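Iota-carbonic anhydrase (Nostoc sp. PCC 7120 = FACHB-418, PDB 7C5W) catalyses the hydration of carbon dioxide to bicarbonate without a metal cofactor, working as a homotetramer built as a dimer of dimers. Local coordinates at the interface of chains A and B and the interface of chains A and C. Coordinates in Å, arbitrary orientation; residue numbers count along the deposited sequence, not the author numbering. Chains: chain A/B/C, iota-carbonic anhydrase.

Contacts 1 and 3 are consecutive stretches of one A-B interface, their C-alpha centres about 13 Å apart. The N-terminal segment of chain B, residues 17-23, runs beside residues 123-130 of chain A, strand 125-128 at its middle; contact 3 holds its start and contact 1 its end. Contact 2 joins A to C, about 16 Å from contact 1 and 26 Å from contact 3 between C-alpha centres. Arginine 22 serves as B:Arg22 in contact 1 and as A:Arg22 and C:Arg22 in contact 2, consistent with the dimer-of-dimers tetramer. Contacts 1 and 3 have twins with the chains exchanged; contact 2 holds both its halves.

Contact 1: the interface of chains A and B. Residues chain A 23-24, 127-130; chain B 19-23, 130.
The CG of A:Phe127 stands anti to its backbone N (chi1 -157°), and CG1 of B:Val20 is anti to its own (chi1 -176°), which lays the two side chains alongside each other with their tips in the same direction. This is an intermolecular parallel beta bridge of the iota-class carbonic anhydrase, in which strand 19-21 of one subunit adds to strand 125-128 of the other. The B:Val20 CB sits over one face of the phenyl ring, 3.8 Å from its centroid and off-centre, nearer the CD2-CE2 bond, with its two methyls against CZ and CD2; a branched residue suits a flat ring because it spreads over it. B:Arg22 adds its aliphatic part, CG lying 3.6 Å from A:Phe127 CE1, while its guanidinium is turned 69° from the ring plane, so the contact uses methylenes rather than a cation stack. Beneath these side chains A:Ile128 bonds in both directions: its N donates to B:Val20 O at 2.7 Å, and its O accepts from B:Arg22 N, also at 2.7 Å. On the other side of the strand, A:Ile128 CG2 touches the amide oxygen OD1 of B:Asn21 at 3.5 Å. That OD1 also accepts from B:Ala23 N (2.9 Å), tying the amide to the turn after the strand. Toward the two-fold axis small residues meet: A:Gly130 CA is 3.5 Å from B:Gly130 CA, and the A:Ala23 and B:Ala23 CB methyls are 3.9 Å apart.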
loop_
_atom_site.group_PDB
_atom_site.type_symbol
_atom_site.label_atom_id
_atom_site.label_comp_id
_atom_site.label_asym_id
_atom_site.label_seq_id
_atom_site.Cartn_x
_atom_site.Cartn_y
_atom_site.Cartn_z
ATOM N N ALA A 23 -3.806 -7.723 -1.874
ATOM C CA ALA A 23 -4.787 -7.023 -1.022
ATOM C C ALA A 23 -5.397 -8.032 -0.048
ATOM O O ALA A 23 -5.495 -9.201 -0.403
ATOM C CB ALA A 23 -5.852 -6.368 -1.877
ATOM N N ILE A 24 -5.811 -7.563 1.125
ATOM C CA ILE A 24 -6.579 -8.353 2.123
ATOM C C ILE A 24 -8.071 -8.081 1.907
ATOM O O ILE A 24 -8.441 -6.909 1.684
ATOM C CB ILE A 24 -6.113 -7.992 3.551
ATOM C CG1 ILE A 24 -4.641 -8.348 3.770
ATOM C CG2 ILE A 24 -7.013 -8.641 4.593
ATOM C CD1 ILE A 24 -4.036 -7.784 5.039
ATOM N N PHE A 127 -10.172 -1.440 9.229
ATOM C CA PHE A 127 -9.571 -0.549 8.202
ATOM C C PHE A 127 -8.623 -1.397 7.354
ATOM O O PHE A 127 -7.608 -1.893 7.855
ATOM C CB PHE A 127 -8.945 0.682 8.863
ATOM C CG PHE A 127 -8.787 1.880 7.961
ATOM C CD1 PHE A 127 -8.002 1.812 6.818
ATOM C CD2 PHE A 127 -9.390 3.088 8.271
ATOM C CE1 PHE A 127 -7.825 2.928 6.013
ATOM C CE2 PHE A 127 -9.232 4.194 7.451
ATOM C CZ PHE A 127 -8.449 4.116 6.326
ATOM N N ILE A 128 -9.003 -1.627 6.100
ATOM C CA ILE A 128 -8.141 -2.298 5.095
ATOM C C ILE A 128 -7.457 -1.207 4.280
ATOM O O ILE A 128 -8.161 -0.481 3.553
ATOM C CB ILE A 128 -8.966 -3.268 4.237
ATOM C CG1 ILE A 128 -9.649 -4.323 5.108
ATOM C CG2 ILE A 128 -8.112 -3.899 3.150
ATOM C CD1 ILE A 128 -10.600 -5.207 4.338
ATOM N N THR A 129 -6.141 -1.090 4.450
ATOM C CA THR A 129 -5.251 -0.099 3.790
ATOM C C THR A 129 -4.529 -0.746 2.613
ATOM O O THR A 129 -3.451 -0.251 2.261
ATOM C CB THR A 129 -4.178 0.399 4.765
ATOM O OG1 THR A 129 -3.340 -0.715 5.075
ATOM C CG2 THR A 129 -4.750 0.957 6.044
ATOM N N GLY A 130 -5.077 -1.839 2.076
ATOM C CA GLY A 130 -4.532 -2.562 0.906
ATOM C C GLY A 130 -3.803 -3.837 1.299
ATOM O O GLY A 130 -4.457 -4.883 1.474
ATOM N N ILE B 19 -16.534 -0.605 8.382
ATOM C CA ILE B 19 -15.265 -0.978 7.694
ATOM C C ILE B 19 -14.871 0.153 6.737
ATOM O O ILE B 19 -15.762 0.872 6.277
ATOM C CB ILE B 19 -15.436 -2.335 6.978
ATOM C CG1 ILE B 19 -14.151 -2.797 6.297
ATOM C CG2 ILE B 19 -16.599 -2.297 6.001
ATOM C CD1 ILE B 19 -14.245 -4.187 5.750
ATOM N N VAL B 20 -13.569 0.343 6.524
ATOM C CA VAL B 20 -12.990 1.160 5.424
ATOM C C VAL B 20 -12.144 0.217 4.578
ATOM O O VAL B 20 -11.315 -0.499 5.154
ATOM C CB VAL B 20 -12.134 2.322 5.944
ATOM C CG1 VAL B 20 -11.646 3.193 4.799
ATOM C CG2 VAL B 20 -12.862 3.148 6.990
ATOM N N ASN B 21 -12.362 0.201 3.272
ATOM C CA ASN B 21 -11.593 -0.662 2.348
ATOM C C ASN B 21 -10.902 0.195 1.289
ATOM O O ASN B 21 -11.553 0.439 0.267
ATOM C CB ASN B 21 -12.490 -1.698 1.671
ATOM C CG ASN B 21 -11.690 -2.770 0.965
ATOM O OD1 ASN B 21 -10.471 -2.668 0.821
ATOM N ND2 ASN B 21 -12.366 -3.819 0.535
ATOM N N ARG B 22 -9.636 0.585 1.513
ATOM C CA ARG B 22 -8.799 1.344 0.538
ATOM C C ARG B 22 -8.281 0.396 -0.554
ATOM O O ARG B 22 -7.706 0.881 -1.530
ATOM C CB ARG B 22 -7.574 2.008 1.181
ATOM C CG ARG B 22 -7.822 2.856 2.421
ATOM C CD ARG B 22 -8.726 4.067 2.271
ATOM N NE ARG B 22 -8.316 5.168 1.397
ATOM C CZ ARG B 22 -7.102 5.708 1.323
ATOM N NH1 ARG B 22 -6.867 6.700 0.484
ATOM N NH2 ARG B 22 -6.118 5.264 2.072
ATOM N N ALA B 23 -8.429 -0.913 -0.382
ATOM C CA ALA B 23 -7.969 -1.926 -1.357
ATOM C C ALA B 23 -8.874 -1.906 -2.593
ATOM O O ALA B 23 -10.047 -1.582 -2.462
ATOM C CB ALA B 23 -7.962 -3.298 -0.729
ATOM N N GLY B 130 -2.645 -3.907 -3.427
ATOM C CA GLY B 130 -3.385 -3.281 -2.310
ATOM C C GLY B 130 -4.162 -2.045 -2.740
ATOM O O GLY B 130 -5.312 -2.194 -3.210
#

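Contact 2: the interface of chains A and C. Residues chain A 22, 71, 160-161; chain C 22, 71, 160-161.
A:Asp161 and C:Asp161 meet tip to tip across a two-fold axis, a homotypic loop contact between subunits of the iota-class carbonic anhydrase, just beyond strand 148-159. Starting from CB of A:Asp161, the methylene lies 3.3 Å from C:Asp161 OD2. The next atom, CG, sits beside the backbone N (chi1 -72°), which turns the carboxylate toward its twin; the two groups stack with planes 6° apart. The ring atom CE1 of C:Phe71 also reaches CG, 3.8 Å away, the ring inclined 58° to the carboxylate. At the tip, OD2 accepts from C:Asp161 N at 3.1 Å, on its syn side but somewhat out of the carboxylate plane, and the symmetric bond returns from A:Asp161 N. OD1 forms a salt bridge with NH2 of A:Arg22, met on the anti side; its modelled length is doubtfully short. A:Asp161 OD2 and C:Asp161 OD2 come within 3.1 Å, an unfavourable approach of two acceptors whose repulsion the nearby arginines may partly offset. Aspartate suits the place because its short arm serves a backbone N-H and an arginine at once. An alanine here would probably leave C:Asp161 N without its acceptor and set the A:Arg22 guanidinium free to turn.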
loop_
_atom_site.group_PDB
_atom_site.type_symbol
_atom_site.label_atom_id
_atom_site.label_comp_id
_atom_site.label_asym_id
_atom_site.label_seq_id
_atom_site.Cartn_x
_atom_site.Cartn_y
_atom_site.Cartn_z
ATOM N N ARG A 22 -2.418 -9.113 -3.722
ATOM C CA ARG A 22 -1.700 -8.835 -2.455
ATOM C C ARG A 22 -2.606 -8.108 -1.454
ATOM O O ARG A 22 -2.170 -7.890 -0.313
ATOM C CB ARG A 22 -0.491 -7.955 -2.745
ATOM C CG ARG A 22 0.454 -8.574 -3.755
ATOM C CD ARG A 22 1.849 -8.074 -3.509
ATOM N NE ARG A 22 2.744 -9.181 -3.247
ATOM C CZ ARG A 22 3.464 -9.320 -2.153
ATOM N NH1 ARG A 22 3.422 -8.428 -1.182
ATOM N NH2 ARG A 22 4.255 -10.357 -2.049
ATOM N N PHE A 71 9.942 -10.403 9.829
ATOM C CA PHE A 71 10.111 -9.120 9.091
ATOM C C PHE A 71 10.971 -8.139 9.888
ATOM O O PHE A 71 11.393 -7.128 9.308
ATOM C CB PHE A 71 8.766 -8.453 8.804
ATOM C CG PHE A 71 7.789 -9.317 8.053
ATOM C CD1 PHE A 71 8.158 -9.952 6.882
ATOM C CD2 PHE A 71 6.496 -9.476 8.507
ATOM C CE1 PHE A 71 7.260 -10.750 6.196
ATOM C CE2 PHE A 71 5.602 -10.272 7.818
ATOM C CZ PHE A 71 5.983 -10.908 6.666
ATOM N N ASP A 160 1.746 -11.623 3.550
ATOM C CA ASP A 160 3.153 -11.879 3.140
ATOM C C ASP A 160 3.188 -12.307 1.666
ATOM O O ASP A 160 2.100 -12.479 1.064
ATOM C CB ASP A 160 3.837 -12.916 4.039
ATOM C CG ASP A 160 3.172 -14.282 4.058
ATOM O OD1 ASP A 160 2.439 -14.611 3.086
ATOM O OD2 ASP A 160 3.378 -15.003 5.057
ATOM N N ASP A 161 4.402 -12.449 1.122
ATOM C CA ASP A 161 4.680 -12.809 -0.295
ATOM C C ASP A 161 3.964 -14.124 -0.636
ATOM O O ASP A 161 3.778 -14.376 -1.835
ATOM C CB ASP A 161 6.190 -12.885 -0.565
ATOM C CG ASP A 161 6.935 -11.550 -0.597
ATOM O OD1 ASP A 161 6.279 -10.500 -0.760
ATOM O OD2 ASP A 161 8.190 -11.562 -0.479
ATOM N N ARG C 22 9.001 -0.986 4.556
ATOM C CA ARG C 22 8.552 -1.676 3.323
ATOM C C ARG C 22 8.333 -0.678 2.180
ATOM O O ARG C 22 8.043 -1.120 1.057
ATOM C CB ARG C 22 7.237 -2.394 3.599
ATOM C CG ARG C 22 7.340 -3.384 4.742
ATOM C CD ARG C 22 6.337 -4.483 4.546
ATOM N NE ARG C 22 7.001 -5.768 4.481
ATOM C CZ ARG C 22 6.917 -6.605 3.468
ATOM N NH1 ARG C 22 6.195 -6.325 2.400
ATOM N NH2 ARG C 22 7.547 -7.749 3.544
ATOM N N PHE C 71 6.171 -14.316 -7.788
ATOM C CA PHE C 71 4.879 -13.875 -7.192
ATOM C C PHE C 71 3.696 -14.361 -8.030
ATOM O O PHE C 71 2.560 -14.277 -7.541
ATOM C CB PHE C 71 4.797 -12.353 -7.086
ATOM C CG PHE C 71 5.924 -11.719 -6.316
ATOM C CD1 PHE C 71 6.264 -12.172 -5.055
ATOM C CD2 PHE C 71 6.628 -10.658 -6.844
ATOM C CE1 PHE C 71 7.303 -11.592 -4.351
ATOM C CE2 PHE C 71 7.664 -10.079 -6.138
ATOM C CZ PHE C 71 8.002 -10.546 -4.895
ATOM N N ASP C 160 10.141 -6.612 -2.044
ATOM C CA ASP C 160 9.771 -7.949 -1.503
ATOM C C ASP C 160 10.036 -7.980 0.008
ATOM O O ASP C 160 10.590 -6.988 0.543
ATOM C CB ASP C 160 10.506 -9.086 -2.222
ATOM C CG ASP C 160 12.021 -9.025 -2.133
ATOM O OD1 ASP C 160 12.545 -8.376 -1.188
ATOM O OD2 ASP C 160 12.668 -9.614 -3.025
ATOM N N ASP C 161 9.631 -9.079 0.656
ATOM C CA ASP C 161 9.739 -9.311 2.122
ATOM C C ASP C 161 11.203 -9.142 2.557
ATOM O O ASP C 161 11.417 -8.935 3.760
ATOM C CB ASP C 161 9.174 -10.686 2.511
ATOM C CG ASP C 161 7.653 -10.831 2.445
ATOM O OD1 ASP C 161 6.952 -9.798 2.436
ATOM O OD2 ASP C 161 7.164 -11.991 2.423
#

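Contact 3: the interface of chains A and B. Residues chain A 123-126; chain B 17-18.
B:Thr17 points its methyl CG2 into a bend of chain A, its side chain set nearly perpendicular to that of A:Ile126. In this iota-class carbonic anhydrase the N-terminal arm of one subunit lies along the other, residues ahead of strand 19-21 running beside strand 125-128; the two-fold symmetry makes the exchange mutual in the dimer. CG2 is anti to the backbone N, with OG1 beside that N (chi1 -47°), and this rotation puts the methyl rather than the hydroxyl foremost. The methyl approaches the side of A:Asn123 at CB, 3.5 Å away, and also lies near A:Ala125 CA, at 3.7 Å, and A:Ile126 CG1, at 4.0 Å. It is thus flanked by residues on both sides of the break between strands 116-123 and 125-128, a place where a compact beta-branched residue fits. The hydroxyl OG1 lies 3.8 Å from A:Asn123 CB. B:Pro18 meets the loop by another route: its ring carbon CD lies 3.3 Å from the carbonyl oxygen of A:Ala124. Having no N-H, proline can enter a strand pairing only as acceptor, and its O takes the N-H of A:Ile126 at 3.1 Å, the donor lying in the carbonyl plane. The small side chain of A:Ala125 suits this stretch, its CB passing B:Pro18 O at 3.7 Å and leaving the arm close to the strand.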
loop_
_atom_site.group_PDB
_atom_site.type_symbol
_atom_site.label_atom_id
_atom_site.label_comp_id
_atom_site.label_asym_id
_atom_site.label_seq_id
_atom_site.Cartn_x
_atom_site.Cartn_y
_atom_site.Cartn_z
ATOM N N ASN A 123 -15.781 -6.935 16.905
ATOM C CA ASN A 123 -15.149 -5.822 16.157
ATOM C C ASN A 123 -16.014 -4.571 16.300
ATOM O O ASN A 123 -17.250 -4.671 16.196
ATOM C CB ASN A 123 -14.903 -6.231 14.707
ATOM C CG ASN A 123 -13.840 -7.304 14.611
ATOM O OD1 ASN A 123 -12.910 -7.318 15.415
ATOM N ND2 ASN A 123 -13.965 -8.204 13.645
ATOM N N ALA A 124 -15.372 -3.436 16.561
ATOM C CA ALA A 124 -16.001 -2.101 16.529
ATOM C C ALA A 124 -15.776 -1.490 15.141
ATOM O O ALA A 124 -16.655 -0.749 14.681
ATOM C CB ALA A 124 -15.426 -1.238 17.627
ATOM N N ALA A 125 -14.641 -1.789 14.500
ATOM C CA ALA A 125 -14.247 -1.193 13.201
ATOM C C ALA A 125 -13.098 -1.976 12.568
ATOM O O ALA A 125 -12.275 -2.553 13.304
ATOM C CB ALA A 125 -13.870 0.254 13.392
ATOM N N ILE A 126 -13.041 -1.957 11.239
ATOM C CA ILE A 126 -11.977 -2.601 10.417
ATOM C C ILE A 126 -11.486 -1.567 9.401
ATOM O O ILE A 126 -12.329 -0.891 8.786
ATOM C CB ILE A 126 -12.519 -3.874 9.736
ATOM C CG1 ILE A 126 -13.055 -4.872 10.761
ATOM C CG2 ILE A 126 -11.480 -4.510 8.819
ATOM C CD1 ILE A 126 -13.573 -6.154 10.150
ATOM N N THR B 17 -20.114 -4.731 11.336
ATOM C CA THR B 17 -18.926 -3.920 11.706
ATOM C C THR B 17 -18.702 -2.838 10.653
ATOM O O THR B 17 -18.607 -3.134 9.463
ATOM C CB THR B 17 -17.684 -4.804 11.858
ATOM O OG1 THR B 17 -18.050 -5.937 12.646
ATOM C CG2 THR B 17 -16.527 -4.058 12.485
ATOM N N PRO B 18 -18.632 -1.550 11.061
ATOM C CA PRO B 18 -18.189 -0.482 10.170
ATOM C C PRO B 18 -16.747 -0.710 9.695
ATOM O O PRO B 18 -15.880 -0.952 10.509
ATOM C CB PRO B 18 -18.289 0.802 11.008
ATOM C CG PRO B 18 -18.427 0.340 12.445
ATOM C CD PRO B 18 -19.022 -1.051 12.388
#